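Ribosomal protein L11 methyltransferase (Lactobacillus delbrueckii subsp. bulgaricus ATCC BAA-365, PDB 3GRZ) probably methylates ribosomal protein L11, transferring methyl groups from S-adenosyl-L-methionine to lysine, and is represented here by its C-terminal methyltransferase domain. Local coordinates at residues V86-S92 and I111-S117; L118-V122 and Q144-H148. All blocks are in the same frame, centred on the assembly; numbering follows the deposited sequence. Where two conformers were deposited one is given.

Overall arrangement
Two contacts in series illustrate how a Rossmann-like methyltransferase sheet is built outward from its middle to one edge and then continued on the other side. Following the chain from the N terminus, strand 85-90 leads into helix 93-105 and returns as edge strand 112-115; contact 1 (86-92 with 111-117) closes this beta-alpha-beta unit. The chain then runs directly into 118-122, crosses to strand 126-132 beyond strand 63-67, and passes through helix 135-145, whose end meets the 118-122 loop in contact 2. The contacts neither nest nor cross, yet they touch: the Gln114 side chain probably hydrogen-bonds to Asp121 O, and Leu87 packs on Val122, so the loop leaving the edge strand touches both the strand pair and that helix end.

Contact 1: residues V86-S92 and I111-S117; sequences VLATDIS and IALQKTS. With GOL (glycerol), chain E.
A glycerol, probably from the crystallisation liquor, sits where the two strands end: its O1 donates to Asp90 OD1 (3.2 Å), and a water links its O2 (2.8 Å) to Thr89 OG1 and Thr116 O (2.7 Å each). Asp90 is a predicted S-adenosyl-L-methionine ligand, an acidic residue at the C-terminal end of strand 85-90, the second strand of the Rossmann-like fold. Behind it, extended strands 86-90 and 112-115 run parallel, axes 4.7 Å apart at closest approach and 24° off parallel, pairing Leu87 with Ala112 through Asp90 with Lys115. Hydrogen bonds alternate: Ala112 N to Val86 O (3.0 Å), Ala88 N to Ala112 O (2.8 Å), Gln114 N to Ala88 O (3.0 Å), Asp90 N to Gln114 O (weak, 3.3 Å), Thr116 N to Asp90 O (2.9 Å). Leu87 (t, p) lays CD1 3.9 Å from CB of both Ala112 and Gln114; on the other face Ala88 CB meets Leu113 CD2 at 3.8 Å. Lys115, extended until chi4 turns m, donates an NZ hydrogen bond to Ile91 O (3.2 Å). Strand 112-115 is the sheet's edge; strand 85-90 pairs inward with strand 63-67, while Leu113 packs on helix 93-105 and Ala88 on helix 73-80.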
ATOM      1  N   VAL B  86      18.775  -8.116   5.105  1.00 31.50           N
ATOM      2  CA  VAL B  86      17.607  -8.881   5.557  1.00 34.16           C
ATOM      3  C   VAL B  86      18.038 -10.057   6.425  1.00 36.37           C
ATOM      4  O   VAL B  86      18.850 -10.889   6.007  1.00 34.63           O
ATOM      5  CB  VAL B  86      16.714  -9.412   4.385  1.00 35.72           C
ATOM      6  CG1 VAL B  86      15.440 -10.039   4.934  1.00 30.88           C
ATOM      7  CG2 VAL B  86      16.338  -8.305   3.404  1.00 32.05           C
ATOM      8  N   LEU B  87      17.508 -10.092   7.644  1.00 34.68           N
ATOM      9  CA  LEU B  87      17.572 -11.274   8.482  1.00 34.34           C
ATOM     10  C   LEU B  87      16.165 -11.852   8.569  1.00 37.11           C
ATOM     11  O   LEU B  87      15.209 -11.132   8.859  1.00 35.70           O
ATOM     12  CB  LEU B  87      18.083 -10.943   9.891  1.00 30.97           C
ATOM     13  CG  LEU B  87      17.999 -12.096  10.908  1.00 33.63           C
ATOM     14  CD1 LEU B  87      18.948 -13.264  10.534  1.00 35.63           C
ATOM     15  CD2 LEU B  87      18.299 -11.591  12.306  1.00 37.90           C
ATOM     16  N   ALA B  88      16.044 -13.146   8.295  1.00 33.31           N
ATOM     17  CA  ALA B  88      14.771 -13.841   8.407  1.00 33.66           C
ATOM     18  C   ALA B  88      14.880 -14.886   9.520  1.00 33.98           C
ATOM     19  O   ALA B  88      15.832 -15.690   9.534  1.00 32.56           O
ATOM     20  CB  ALA B  88      14.413 -14.484   7.069  1.00 31.50           C
ATOM     21  N   THR B  89      13.934 -14.860  10.465  1.00 29.60           N
ATOM     22  CA  THR B  89      13.940 -15.802  11.591  1.00 28.14           C
ATOM     23  C   THR B  89      12.691 -16.683  11.646  1.00 34.76           C
ATOM     24  O   THR B  89      11.605 -16.259  11.227  1.00 31.14           O
ATOM     25  CB  THR B  89      14.112 -15.107  12.978  1.00 33.14           C
ATOM     26  OG1 THR B  89      12.878 -14.514  13.384  1.00 37.23           O
ATOM     27  CG2 THR B  89      15.207 -14.048  12.946  1.00 41.84           C
ATOM     28  N   ASP B  90      12.853 -17.907  12.149  1.00 31.24           N
ATOM     29  CA  ASP B  90      11.716 -18.782  12.485  1.00 34.98           C
ATOM     30  C   ASP B  90      12.193 -19.923  13.365  1.00 38.25           C
ATOM     31  O   ASP B  90      13.396 -20.140  13.496  1.00 41.81           O
ATOM     32  CB  ASP B  90      11.020 -19.320  11.224  1.00 32.78           C
ATOM     33  CG  ASP B  90       9.487 -19.458  11.393  1.00 47.70           C
ATOM     34  OD1 ASP B  90       9.007 -19.835  12.482  1.00 52.49           O
ATOM     35  OD2 ASP B  90       8.752 -19.189  10.428  1.00 40.89           O
ATOM     36  N   ILE B  91      11.251 -20.650  13.960  1.00 41.32           N
ATOM     37  CA  ILE B  91      11.560 -21.715  14.920  1.00 43.06           C
ATOM     38  C   ILE B  91      11.833 -23.084  14.292  1.00 44.02           C
ATOM     39  O   ILE B  91      12.419 -23.947  14.937  1.00 47.72           O
ATOM     40  CB  ILE B  91      10.427 -21.903  15.963  1.00 41.07           C
ATOM     41  CG1 ILE B  91       9.064 -22.049  15.272  1.00 41.96           C
ATOM     42  CG2 ILE B  91      10.421 -20.773  16.943  1.00 46.03           C
ATOM     43  CD1 ILE B  91       7.984 -22.690  16.139  1.00 48.70           C
ATOM     44  N   SER B  92      11.410 -23.288  13.047  1.00 39.90           N
ATOM     45  CA  SER B  92      11.469 -24.621  12.453  1.00 40.22           C
ATOM     46  C   SER B  92      12.556 -24.781  11.398  1.00 37.11           C
ATOM     47  O   SER B  92      12.875 -23.836  10.664  1.00 37.12           O
ATOM     48  CB  SER B  92      10.107 -25.007  11.860  1.00 40.00           C
ATOM     49  OG  SER B  92       9.854 -24.301  10.661  1.00 41.10           O
ATOM     50  N   ILE B 111      20.182 -13.546   1.772  1.00 33.90           N
ATOM     51  CA  ILE B 111      19.313 -13.333   2.928  1.00 31.84           C
ATOM     52  C   ILE B 111      19.855 -14.145   4.106  1.00 34.44           C
ATOM     53  O   ILE B 111      20.024 -15.359   3.991  1.00 31.32           O
ATOM     54  CB  ILE B 111      17.833 -13.689   2.642  1.00 30.88           C
ATOM     55  CG1 ILE B 111      17.215 -12.640   1.704  1.00 28.63           C
ATOM     56  CG2 ILE B 111      17.038 -13.760   3.962  1.00 28.71           C
ATOM     57  CD1 ILE B 111      15.819 -12.968   1.172  1.00 31.20           C
ATOM     58  N   ALA B 112      20.139 -13.478   5.223  1.00 32.35           N
ATOM     59  CA  ALA B 112      20.604 -14.168   6.432  1.00 35.73           C
ATOM     60  C   ALA B 112      19.447 -14.854   7.133  1.00 35.46           C
ATOM     61  O   ALA B 112      18.353 -14.303   7.225  1.00 33.80           O
ATOM     62  CB  ALA B 112      21.292 -13.202   7.378  1.00 29.81           C
ATOM     63  N   LEU B 113      19.697 -16.064   7.628  1.00 33.77           N
ATOM     64  CA  LEU B 113      18.673 -16.869   8.280  1.00 33.94           C
ATOM     65  C   LEU B 113      19.102 -17.243   9.687  1.00 38.60           C
ATOM     66  O   LEU B 113      20.258 -17.589   9.916  1.00 36.98           O
ATOM     67  CB  LEU B 113      18.368 -18.135   7.467  1.00 33.22           C
ATOM     68  CG  LEU B 113      17.924 -17.947   6.004  1.00 36.87           C
ATOM     69  CD1 LEU B 113      17.995 -19.266   5.237  1.00 41.22           C
ATOM     70  CD2 LEU B 113      16.527 -17.368   5.919  1.00 37.48           C
ATOM     71  N   GLN B 114      18.177 -17.152  10.635  1.00 33.60           N
ATOM     72  CA  GLN B 114      18.471 -17.594  11.984  1.00 35.30           C
ATOM     73  C   GLN B 114      17.306 -18.397  12.534  1.00 40.01           C
ATOM     74  O   GLN B 114      16.154 -17.950  12.505  1.00 37.41           O
ATOM     75  CB  GLN B 114      18.833 -16.418  12.889  1.00 36.78           C
ATOM     76  CG  GLN B 114      19.334 -16.812  14.287  1.00 39.61           C
ATOM     77  CD  GLN B 114      19.810 -15.612  15.082  1.00 39.99           C
ATOM     78  OE1 GLN B 114      20.034 -14.542  14.522  1.00 40.79           O
ATOM     79  NE2 GLN B 114      19.957 -15.778  16.388  1.00 38.70           N
ATOM     80  N   LYS B 115      17.618 -19.605  12.997  1.00 34.01           N
ATOM     81  CA  LYS B 115      16.643 -20.462  13.631  1.00 37.48           C
ATOM     82  C   LYS B 115      16.563 -20.084  15.097  1.00 42.04           C
ATOM     83  O   LYS B 115      17.466 -20.390  15.889  1.00 42.67           O
ATOM     84  CB  LYS B 115      17.018 -21.932  13.455  1.00 41.71           C
ATOM     85  CG  LYS B 115      15.959 -22.905  13.923  1.00 46.78           C
ATOM     86  CD  LYS B 115      16.510 -24.323  13.899  1.00 53.71           C
ATOM     87  CE  LYS B 115      15.474 -25.325  14.344  1.00 60.94           C
ATOM     88  NZ  LYS B 115      15.179 -25.220  15.792  1.00 62.22           N
ATOM     89  N   THR B 116      15.479 -19.394  15.439  1.00 41.10           N
ATOM     90  CA  THR B 116      15.301 -18.797  16.754  1.00 39.52           C
ATOM     91  C   THR B 116      13.858 -18.366  16.960  1.00 42.03           C
ATOM     92  O   THR B 116      13.139 -18.085  15.999  1.00 38.54           O
ATOM     93  CB  THR B 116      16.289 -17.602  17.024  1.00 36.03           C
ATOM     94  OG1 THR B 116      16.214 -17.242  18.404  1.00 39.82           O
ATOM     95  CG2 THR B 116      15.994 -16.359  16.143  1.00 32.37           C
ATOM     96  N   SER B 117      13.449 -18.324  18.221  1.00 37.01           N
ATOM     97  CA  SER B 117      12.123 -17.881  18.593  1.00 42.92           C
ATOM     98  C   SER B 117      12.093 -16.365  18.778  1.00 43.76           C
ATOM     99  O   SER B 117      12.790 -15.821  19.638  1.00 41.18           O
ATOM    100  CB  SER B 117      11.669 -18.591  19.869  1.00 43.92           C
ATOM    101  OG  SER B 117      10.334 -18.254  20.174  1.00 51.92           O
TER
HETATM  102  C1  GOL E   1       7.032 -18.604  15.376  1.00 69.06           C
HETATM  103  O1  GOL E   1       6.520 -18.486  14.067  1.00 70.55           O
HETATM  104  C2  GOL E   1       7.943 -17.418  15.683  1.00 72.47           C
HETATM  105  O2  GOL E   1       8.984 -17.337  14.728  1.00 67.39           O
HETATM  106  C3  GOL E   1       8.541 -17.496  17.091  1.00 71.25           C
HETATM  107  O3  GOL E   1       7.718 -18.191  18.008  1.00 74.42           O
HETATM  108  O   HOH W   1      11.486 -16.080  15.145  1.00 46.33           O

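Contact 2: residues L118-V122 and Q144-H148; sequences LLADV and QLDSH
This is a loop-to-helix-end contact, made mainly by Leu119 against the side chains of Gln144 and His148: the irregular 118-122 segment, between strands 112-115 and 126-132, meets the C-terminal end of helix 135-145. Gln144 (m, t) reaches across so that its OE1 accepts from Leu119 N at 2.9 Å; the nearest CA atoms, Leu119 and Gln144, lie 6.8 Å apart. Leu118 has positive phi (57/-118), and Leu119 to Val122 form a type II beta turn, closed by Val122 N to Leu119 O (3.2 Å), with Asp121 at 69/17. In this Rossmann-like domain the loop crosses from the edge strand to the strand beyond 63-67, and Leu118 and Leu119 pack on Leu141 and Val67. After the helix, a short 3-10 segment at 146-147 leads to His148 (chi1 m, chi2 90°). Its ND1 donates to Gln144 O (2.8 Å), while NE2 makes a weak hydrogen bond to Val122 O (2.9 Å). Leu119 CB lies over the ring face, 3.8 Å from the His148 centroid, a CH-pi contact.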
ATOM      1  N   LEU B 118      11.277 -15.701  17.956  1.00 43.04           N
ATOM      2  CA  LEU B 118      11.122 -14.242  17.947  1.00 42.58           C
ATOM      3  C   LEU B 118      12.453 -13.555  17.708  1.00 40.85           C
ATOM      4  O   LEU B 118      13.058 -13.758  16.659  1.00 42.90           O
ATOM      5  CB  LEU B 118      10.401 -13.740  19.204  1.00 44.08           C
ATOM      6  CG  LEU B 118       8.978 -14.306  19.314  1.00 49.70           C
ATOM      7  CD1 LEU B 118       8.353 -13.914  20.626  1.00 43.44           C
ATOM      8  CD2 LEU B 118       8.121 -13.848  18.138  1.00 46.40           C
ATOM      9  N   LEU B 119      12.916 -12.757  18.666  1.00 40.63           N
ATOM     10  CA  LEU B 119      14.215 -12.107  18.531  1.00 42.58           C
ATOM     11  C   LEU B 119      15.193 -12.496  19.638  1.00 49.26           C
ATOM     12  O   LEU B 119      16.133 -11.740  19.920  1.00 47.38           O
ATOM     13  CB  LEU B 119      14.064 -10.578  18.445  1.00 45.15           C
ATOM     14  CG  LEU B 119      13.393 -10.017  17.183  1.00 39.97           C
ATOM     15  CD1 LEU B 119      12.974  -8.574  17.399  1.00 45.87           C
ATOM     16  CD2 LEU B 119      14.273 -10.158  15.943  1.00 45.62           C
ATOM     17  N   ALA B 120      14.979 -13.679  20.216  0.50 46.88           N
ATOM     18  CA  ALA B 120      15.915 -14.269  21.168  0.50 47.41           C
ATOM     19  C   ALA B 120      17.247 -14.504  20.475  0.50 45.56           C
ATOM     20  O   ALA B 120      17.306 -15.083  19.384  0.50 40.37           O
ATOM     21  CB  ALA B 120      15.369 -15.578  21.737  0.50 45.00           C
ATOM     22  N   ASP B 121      18.308 -13.989  21.086  0.50 42.99           N
ATOM     23  CA  ASP B 121      19.656 -14.229  20.601  0.50 44.30           C
ATOM     24  C   ASP B 121      19.946 -13.532  19.271  0.50 44.14           C
ATOM     25  O   ASP B 121      20.915 -13.876  18.581  0.50 41.37           O
ATOM     26  CB  ASP B 121      19.918 -15.737  20.506  0.50 48.27           C
ATOM     27  CG  ASP B 121      19.926 -16.413  21.868  0.50 53.77           C
ATOM     28  OD1 ASP B 121      20.843 -16.133  22.671  0.50 52.18           O
ATOM     29  OD2 ASP B 121      19.009 -17.221  22.137  0.50 58.60           O
ATOM     30  N   VAL B 122      19.114 -12.550  18.914  1.00 42.57           N
ATOM     31  CA  VAL B 122      19.408 -11.722  17.754  1.00 42.87           C
ATOM     32  C   VAL B 122      20.121 -10.480  18.265  1.00 44.12           C
ATOM     33  O   VAL B 122      19.550  -9.690  19.023  1.00 38.45           O
ATOM     34  CB  VAL B 122      18.137 -11.344  16.965  1.00 41.54           C
ATOM     35  CG1 VAL B 122      18.495 -10.393  15.839  1.00 40.16           C
ATOM     36  CG2 VAL B 122      17.475 -12.591  16.404  1.00 36.91           C
ATOM     37  N   GLN B 144      10.074  -7.114  23.005  1.00 42.22           N
ATOM     38  CA  GLN B 144      11.407  -7.326  22.436  1.00 42.24           C
ATOM     39  C   GLN B 144      11.779  -6.288  21.383  1.00 39.65           C
ATOM     40  O   GLN B 144      12.946  -6.196  21.009  1.00 38.00           O
ATOM     41  CB  GLN B 144      11.538  -8.725  21.813  1.00 41.19           C
ATOM     42  CG  GLN B 144      11.138  -9.875  22.717  1.00 37.90           C
ATOM     43  CD  GLN B 144      11.624 -11.233  22.211  1.00 50.19           C
ATOM     44  OE1 GLN B 144      12.249 -11.334  21.157  1.00 44.57           O
ATOM     45  NE2 GLN B 144      11.342 -12.281  22.975  1.00 51.20           N
ATOM     46  N   LEU B 145      10.793  -5.519  20.911  1.00 38.77           N
ATOM     47  CA  LEU B 145      10.981  -4.601  19.773  1.00 37.38           C
ATOM     48  C   LEU B 145      11.970  -3.480  20.052  1.00 37.03           C
ATOM     49  O   LEU B 145      12.868  -3.243  19.249  1.00 36.92           O
ATOM     50  CB  LEU B 145       9.652  -3.994  19.317  1.00 37.84           C
ATOM     51  CG  LEU B 145       8.599  -4.885  18.644  1.00 33.74           C
ATOM     52  CD1 LEU B 145       7.313  -4.097  18.473  1.00 31.88           C
ATOM     53  CD2 LEU B 145       9.108  -5.424  17.291  1.00 36.78           C
ATOM     54  N   ASP B 146      11.795  -2.807  21.191  1.00 34.90           N
ATOM     55  CA  ASP B 146      12.637  -1.664  21.584  1.00 39.64           C
ATOM     56  C   ASP B 146      14.147  -1.895  21.476  1.00 36.20           C
ATOM     57  O   ASP B 146      14.861  -1.106  20.837  1.00 38.55           O
ATOM     58  CB  ASP B 146      12.286  -1.209  23.007  1.00 39.86           C
ATOM     59  CG  ASP B 146      13.190  -0.095  23.499  1.00 50.70           C
ATOM     60  OD1 ASP B 146      13.181   0.994  22.886  1.00 43.69           O
ATOM     61  OD2 ASP B 146      13.909  -0.315  24.497  1.00 58.62           O
ATOM     62  N   SER B 147      14.630  -2.978  22.083  1.00 39.35           N
ATOM     63  CA  SER B 147      16.070  -3.305  22.071  1.00 44.35           C
ATOM     64  C   SER B 147      16.626  -3.783  20.713  1.00 45.33           C
ATOM     65  O   SER B 147      17.841  -3.931  20.563  1.00 43.63           O
ATOM     66  CB  SER B 147      16.395  -4.338  23.155  1.00 44.19           C
ATOM     67  OG  SER B 147      15.642  -5.532  22.972  1.00 46.54           O
ATOM     68  N   HIS B 148      15.748  -4.024  19.737  1.00 38.65           N
ATOM     69  CA  HIS B 148      16.180  -4.461  18.406  1.00 36.17           C
ATOM     70  C   HIS B 148      15.814  -3.460  17.320  1.00 34.85           C
ATOM     71  O   HIS B 148      15.830  -3.787  16.139  1.00 37.77           O
ATOM     72  CB  HIS B 148      15.587  -5.831  18.063  1.00 34.87           C
ATOM     73  CG  HIS B 148      16.045  -6.930  18.967  1.00 33.49           C
ATOM     74  ND1 HIS B 148      15.382  -7.265  20.129  1.00 39.72           N
ATOM     75  CD2 HIS B 148      17.102  -7.771  18.881  1.00 38.39           C
ATOM     76  CE1 HIS B 148      16.010  -8.270  20.717  1.00 39.20           C
ATOM     77  NE2 HIS B 148      17.059  -8.595  19.979  1.00 34.93           N
TER